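Local structure of phosphoethanolamine N-methyltransferase 1 (Haemonchus contortus, 4KRG) at residues A[137-140]-A[141-145]; A[276-279]-A[280-284]. The protein probably catalyses S-adenosylmethionine-dependent N-methylation of phosphoethanolamine, an early step in nematode phosphocholine biosynthesis. All coordinates share one frame; numbering follows the deposited sequence.

Contact 1. Residues A[137-140]-A[141-145]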
# COMPACT_ATOMS: atom_id res chain seq x y z
N ARG A 137 -15.37 -9.53 -10.08
CA ARG A 137 -15.97 -8.81 -11.20
C ARG A 137 -16.57 -7.49 -10.73
O ARG A 137 -16.45 -6.47 -11.41
CB ARG A 137 -17.02 -9.64 -11.93
CG ARG A 137 -17.36 -9.06 -13.30
CD ARG A 137 -18.35 -9.92 -14.08
NE ARG A 137 -18.52 -9.42 -15.44
CZ ARG A 137 -17.94 -9.96 -16.51
NH1 ARG A 137 -17.17 -11.03 -16.39
NH2 ARG A 137 -18.15 -9.44 -17.71
N GLU A 138 -17.22 -7.51 -9.57
CA GLU A 138 -17.82 -6.31 -8.99
C GLU A 138 -16.79 -5.25 -8.60
O GLU A 138 -17.05 -4.05 -8.76
CB GLU A 138 -18.67 -6.68 -7.78
CG GLU A 138 -19.93 -7.46 -8.14
CD GLU A 138 -20.58 -8.14 -6.94
OE1 GLU A 138 -19.95 -8.20 -5.86
OE2 GLU A 138 -21.72 -8.62 -7.09
N VAL A 139 -15.63 -5.68 -8.10
CA VAL A 139 -14.55 -4.76 -7.77
C VAL A 139 -14.14 -3.98 -9.02
O VAL A 139 -14.01 -2.75 -8.99
CB VAL A 139 -13.31 -5.50 -7.19
CG1 VAL A 139 -12.11 -4.58 -7.13
CG2 VAL A 139 -13.62 -6.04 -5.81
N ILE A 140 -13.95 -4.70 -10.12
CA ILE A 140 -13.57 -4.08 -11.38
C ILE A 140 -14.67 -3.14 -11.86
O ILE A 140 -14.41 -2.00 -12.26
CB ILE A 140 -13.26 -5.14 -12.45
CG1 ILE A 140 -12.07 -5.99 -12.01
CG2 ILE A 140 -12.98 -4.49 -13.78
CD1 ILE A 140 -11.96 -7.34 -12.69
N GLU A 141 -15.92 -3.61 -11.79
CA GLU A 141 -17.06 -2.80 -12.19
C GLU A 141 -17.22 -1.58 -11.29
O GLU A 141 -17.56 -0.50 -11.77
CB GLU A 141 -18.33 -3.66 -12.22
CG GLU A 141 -18.30 -4.73 -13.31
CD GLU A 141 -19.56 -5.58 -13.34
OE1 GLU A 141 -19.80 -6.24 -14.38
OE2 GLU A 141 -20.29 -5.62 -12.33
N PHE A 142 -16.97 -1.74 -10.00
CA PHE A 142 -17.00 -0.61 -9.09
C PHE A 142 -15.96 0.43 -9.47
O PHE A 142 -16.24 1.63 -9.45
CB PHE A 142 -16.78 -1.05 -7.63
CG PHE A 142 -16.58 0.11 -6.69
CD1 PHE A 142 -17.67 0.83 -6.22
CD2 PHE A 142 -15.31 0.50 -6.30
CE1 PHE A 142 -17.50 1.91 -5.36
CE2 PHE A 142 -15.13 1.57 -5.44
CZ PHE A 142 -16.23 2.27 -4.97
N LEU A 143 -14.76 -0.03 -9.81
CA LEU A 143 -13.66 0.89 -10.10
C LEU A 143 -13.82 1.62 -11.42
O LEU A 143 -13.38 2.76 -11.56
CB LEU A 143 -12.32 0.16 -10.05
CG LEU A 143 -11.91 -0.30 -8.65
CD1 LEU A 143 -10.71 -1.23 -8.72
CD2 LEU A 143 -11.61 0.89 -7.74
N LEU A 144 -14.44 0.97 -12.40
CA LEU A 144 -14.77 1.64 -13.65
C LEU A 144 -15.89 2.67 -13.46
O LEU A 144 -15.94 3.68 -14.15
CB LEU A 144 -15.14 0.62 -14.74
CG LEU A 144 -13.99 -0.25 -15.27
CD1 LEU A 144 -14.50 -1.38 -16.14
CD2 LEU A 144 -12.99 0.60 -16.04
N ASN A 145 -16.78 2.41 -12.50
CA ASN A 145 -17.82 3.37 -12.15
C ASN A 145 -17.26 4.59 -11.44
O ASN A 145 -17.62 5.72 -11.75
CB ASN A 145 -18.89 2.70 -11.28
CG ASN A 145 -20.09 2.26 -12.08
OD1 ASN A 145 -20.51 2.94 -13.02
ND2 ASN A 145 -20.65 1.11 -11.72
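E141 reaches back one helical turn to R137. Its CB and CG lie against the carbonyl oxygen of R137, CG coming within 3.2 Å of R137 O. Because CG sits anti to the carbonyl carbon of E141 (chi1 -67°) and the chain is extended beyond it, CD is carried on past that oxygen to the aliphatic part of the arginine, 4.1 Å from R137 CG. At the tip, E141 OE1 forms a salt bridge with R137, 3.6 Å from NE. It comes in at the guanidinium edge, near the plane, while the carboxylate itself is turned 90° to that plane.

The backbone carries the regular i to i+4 hydrogen bonds of helix 136-149: E141 N to R137 O, F142 N to E138 O, L143 N to V139 O and L144 N to I140 O. The F142 N to E138 O bond is short at 2.6 Å. V139 CG1 lies beside L143 CD1 at 4.0 Å, both side chains packing on L195 of helix 189-198. I140 CG2 lies beside L144 CD1 at 4.2 Å; I140 also meets L252 and L253 of helix 249-271, and L144 meets V249. F142 turns to I156 of strand 154-161. This is a helix flanking the Rossmann-like sheet of the methyltransferase domain. At its N-terminus E138 OE1 accepts the S135 N-H, the backbone half of a capping box, and forms a salt bridge with R13.

Different nitrogens of the arginine serve two carboxylates, E141 through NE and D250 of helix 249-271 through NH2. With the long separation from E141 and the two planes at right angles, the attraction within the helix is probably mainly electrostatic, and the arginine's charge is shared with a neighbouring helix.

Contact 2. Residues A[276-279]-A[280-284]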
# COMPACT_ATOMS: atom_id res chain seq x y z
N TYR A 276 17.61 -14.50 5.94
CA TYR A 276 18.49 -13.33 5.99
C TYR A 276 18.69 -12.87 4.55
O TYR A 276 18.33 -13.59 3.63
CB TYR A 276 19.82 -13.68 6.64
CG TYR A 276 20.54 -14.81 5.97
CD1 TYR A 276 21.42 -14.58 4.92
CD2 TYR A 276 20.33 -16.13 6.36
CE1 TYR A 276 22.07 -15.61 4.29
CE2 TYR A 276 20.98 -17.17 5.73
CZ TYR A 276 21.85 -16.91 4.70
OH TYR A 276 22.49 -17.94 4.06
N SER A 277 19.28 -11.69 4.35
CA SER A 277 19.56 -11.22 2.99
C SER A 277 21.04 -11.45 2.68
O SER A 277 21.87 -11.36 3.58
CB SER A 277 19.22 -9.73 2.85
OG SER A 277 19.56 -9.25 1.56
N TRP A 278 21.37 -11.75 1.43
CA TRP A 278 22.78 -11.96 1.12
C TRP A 278 23.58 -10.69 1.32
O TRP A 278 24.78 -10.73 1.53
CB TRP A 278 23.01 -12.55 -0.27
CG TRP A 278 22.78 -11.67 -1.47
CD1 TRP A 278 21.71 -11.72 -2.31
CD2 TRP A 278 23.67 -10.69 -2.02
NE1 TRP A 278 21.86 -10.81 -3.33
CE2 TRP A 278 23.06 -10.17 -3.18
CE3 TRP A 278 24.92 -10.20 -1.64
CZ2 TRP A 278 23.65 -9.17 -3.95
CZ3 TRP A 278 25.51 -9.21 -2.41
CH2 TRP A 278 24.88 -8.71 -3.55
N THR A 279 22.89 -9.55 1.28
CA THR A 279 23.54 -8.26 1.38
C THR A 279 23.91 -7.91 2.82
O THR A 279 24.63 -6.94 3.05
CB THR A 279 22.66 -7.15 0.80
OG1 THR A 279 21.44 -7.09 1.55
CG2 THR A 279 22.32 -7.43 -0.65
N ASP A 280 23.40 -8.68 3.78
CA ASP A 280 23.69 -8.43 5.20
C ASP A 280 25.18 -8.34 5.46
O ASP A 280 25.66 -7.38 6.06
CB ASP A 280 23.13 -9.55 6.09
CG ASP A 280 21.62 -9.64 6.05
OD1 ASP A 280 20.99 -8.76 5.43
OD2 ASP A 280 21.07 -10.58 6.64
N LYS A 281 25.90 -9.36 4.99
CA LYS A 281 27.35 -9.46 5.18
C LYS A 281 28.07 -8.27 4.55
O LYS A 281 29.06 -7.78 5.10
CB LYS A 281 27.87 -10.77 4.59
CG LYS A 281 29.39 -10.92 4.62
CD LYS A 281 29.88 -11.46 5.98
CE LYS A 281 31.36 -11.17 6.23
NZ LYS A 281 32.26 -11.84 5.27
N ILE A 282 27.57 -7.80 3.42
CA ILE A 282 28.16 -6.66 2.72
C ILE A 282 27.92 -5.34 3.45
O ILE A 282 28.85 -4.58 3.69
CB ILE A 282 27.58 -6.52 1.30
CG1 ILE A 282 27.77 -7.82 0.51
CG2 ILE A 282 28.21 -5.33 0.59
CD1 ILE A 282 29.19 -8.29 0.43
N PHE A 283 26.66 -5.09 3.81
CA PHE A 283 26.28 -3.88 4.52
C PHE A 283 26.89 -3.82 5.92
O PHE A 283 26.99 -2.74 6.51
CB PHE A 283 24.76 -3.77 4.63
CG PHE A 283 24.08 -3.22 3.40
CD1 PHE A 283 24.34 -1.93 2.95
CD2 PHE A 283 23.13 -3.98 2.71
CE1 PHE A 283 23.70 -1.42 1.83
CE2 PHE A 283 22.49 -3.48 1.59
CZ PHE A 283 22.78 -2.19 1.15
N SER A 284 27.29 -4.97 6.44
CA SER A 284 27.87 -5.04 7.78
C SER A 284 29.16 -4.23 7.90
O SER A 284 29.51 -3.75 8.98
CB SER A 284 28.11 -6.49 8.19
OG SER A 284 29.23 -7.03 7.52
O HOH W 1 20.71 -6.32 4.30
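D280 folds its carboxylate back on S277, and the polar contacts centre there. D280 OD2 accepts the S277 N-H at 3.1 Å, with the donor well above the carboxylate plane, and is also bonded to N313 ND2. The return bond, D280 N to S277 O at 3.1 Å, closes a type I beta turn from S277 to D280. One water donates to both D280 OD1 (2.7 Å) and T279 OG1, bridging the acid to the threonine, whose hydroxyl is also hydrogen-bonded to H311 O.

The bond from D280 to the S277 backbone resembles the backbone half of a capping box, ahead of the short helix 280-283. Further in, F283 N meets T279 O at 2.8 Å in an almost straight bond (176°).

Van der Waals contacts complete the set. T279 and F283 lie side by side: T279 CB is 3.8 Å from F283 CE2, and the polar T279 OG1 touches the phenyl edge in plane, 3.7 Å from F283 CD2. The W278 indole has T279 CG2 over the centre of one face, and W278 CZ3 touches I282 CG1 at 3.9 Å. I282 and F283 pack on L405 of strand 400-408, and F283 also touches a bound octyl glucoside.

How the contacts relate
Contact 1 comes first along the chain, in helix 136-149 of the N-terminal methyltransferase domain, which holds the S-adenosylhomocysteine and phosphoethanolamine. Contact 2 follows in series, in the loop and short helix 280-283 that pack on strands 372-378 and 400-408 and helix 434-448 of the C-terminal half. The parallel strands 350-354, 324-329, 297-302, 372-378 and 400-408 there are consistent with a second Rossmann-like domain, as expected of a di-domain methyltransferase. The centres of contact 1 and contact 2 are about 43 Å apart, on opposite sides of the chain's centre. The nearest atoms of contact 1 and contact 2 are about 33 Å apart. Helix 249-271 connects them: it packs against contact 1 and ends just ahead of contact 2.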